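Local structure of packaging protein UL32 (6XF9) at the zinc ion site. The protein forms a pentameric ring required for herpesviral packaging and probably helps bring new capsids to nuclear replication compartments, where genomic DNA is cleaved and packaged. Sequence-based numbering; all coordinates share one arbitrary frame.

The zinc ion site. Residues 191-192, 195, 415, 418, 448, 452. With ZN (zinc ion), chain B.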
# COMPACT_ATOMS: atom_id res chain seq x y z
N CYS A 191 19.55 16.16 18.24
CA CYS A 191 20.48 16.30 17.13
C CYS A 191 21.45 17.46 17.36
O CYS A 191 22.62 17.38 16.97
CB CYS A 191 19.72 16.47 15.82
SG CYS A 191 18.38 17.62 15.92
N CYS A 192 20.99 18.53 18.01
CA CYS A 192 21.79 19.74 18.16
C CYS A 192 21.37 20.45 19.44
O CYS A 192 20.73 19.86 20.31
CB CYS A 192 21.64 20.63 16.93
SG CYS A 192 19.95 21.17 16.59
N THR A 195 17.40 21.68 19.70
CA THR A 195 16.44 20.68 20.14
C THR A 195 16.85 20.00 21.42
O THR A 195 16.08 19.18 21.93
CB THR A 195 16.19 19.63 19.06
OG1 THR A 195 17.41 18.92 18.77
CG2 THR A 195 15.62 20.29 17.82
N CYS A 415 24.11 21.60 13.09
CA CYS A 415 23.33 20.36 13.11
C CYS A 415 23.60 19.56 11.85
O CYS A 415 23.22 19.99 10.75
CB CYS A 415 21.84 20.65 13.25
SG CYS A 415 20.93 19.10 13.55
N VAL A 418 20.16 18.49 10.03
CA VAL A 418 19.62 19.49 9.10
C VAL A 418 20.61 19.78 7.98
O VAL A 418 20.20 19.97 6.81
CB VAL A 418 19.22 20.77 9.84
CG1 VAL A 418 19.04 21.91 8.85
CG2 VAL A 418 17.91 20.53 10.55
N GLN A 448 12.05 18.79 10.06
CA GLN A 448 13.21 19.30 10.78
C GLN A 448 13.27 20.83 10.77
O GLN A 448 13.68 21.45 11.75
CB GLN A 448 14.45 18.69 10.17
CG GLN A 448 14.43 17.18 10.21
CD GLN A 448 14.74 16.62 11.58
OE1 GLN A 448 14.92 17.37 12.53
NE2 GLN A 448 14.86 15.30 11.68
N HIS A 452 13.29 23.04 14.26
CA HIS A 452 14.39 23.96 14.50
C HIS A 452 13.98 25.42 14.40
O HIS A 452 14.84 26.30 14.39
CB HIS A 452 15.55 23.67 13.53
CG HIS A 452 16.25 22.38 13.81
ND1 HIS A 452 15.80 21.16 13.34
CD2 HIS A 452 17.37 22.10 14.54
CE1 HIS A 452 16.62 20.20 13.74
NE2 HIS A 452 17.57 20.75 14.49
ZN ZN B . 19.17 19.61 15.00
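Three cysteine sulfurs and one histidine nitrogen hold this zinc in a near-tetrahedral CCCH site, a ligand set typical of structural zinc, so the role is probably structural. His452 is the nitrogen ligand. From its CB, CG points opposite the carbonyl carbon, on the side of the backbone N (chi1 -70°), which swings the imidazole toward the metal. The next atom round the ring, ND1, turns away from zinc and gives a hydrogen bond of 2.7 Å to Gln448 O, the backbone carbonyl one helical turn earlier. That oxygen lies in the imidazole plane, whereas ND1 stands above the carbonyl plane, off the lone-pair directions. CE1, between the two nitrogens, and CD2, on the CG side, flank NE2, the tip, which binds ZN at 2.0 Å. With both nitrogens engaged, the ring's rotation is fixed, and the carbonyl would be expected to favour a proton on ND1 and a lone pair on NE2. The faces are packed as well: Val418 CG2 sits 3.4 Å above one, toward the rim, and Thr195 CG2 3.9 Å above the opposite one, also off-centre.

The sulfurs supply the other modelled ligands. Neighbouring Cys191 and Cys192 both tuck SG between the two backbone branches, and reach ZN at 2.3 Å from Cys191 SG and 2.4 Å from Cys192 SG. Cys415 uses another rotamer, SG anti to its backbone N, and binds ZN at 2.3 Å through that SG. Distortion is concentrated at the histidine: NE2 makes 93° with Cys192 SG, which lies in the ring plane at its edge, but 124° with Cys415 SG.

In the fold, the zinc ties together distant stretches of chain: the loop carrying Cys191 and Cys192, Cys415 immediately before helix 416-429, and His452 immediately after helix 435-451. It thus probably fixes those two helices against the loop.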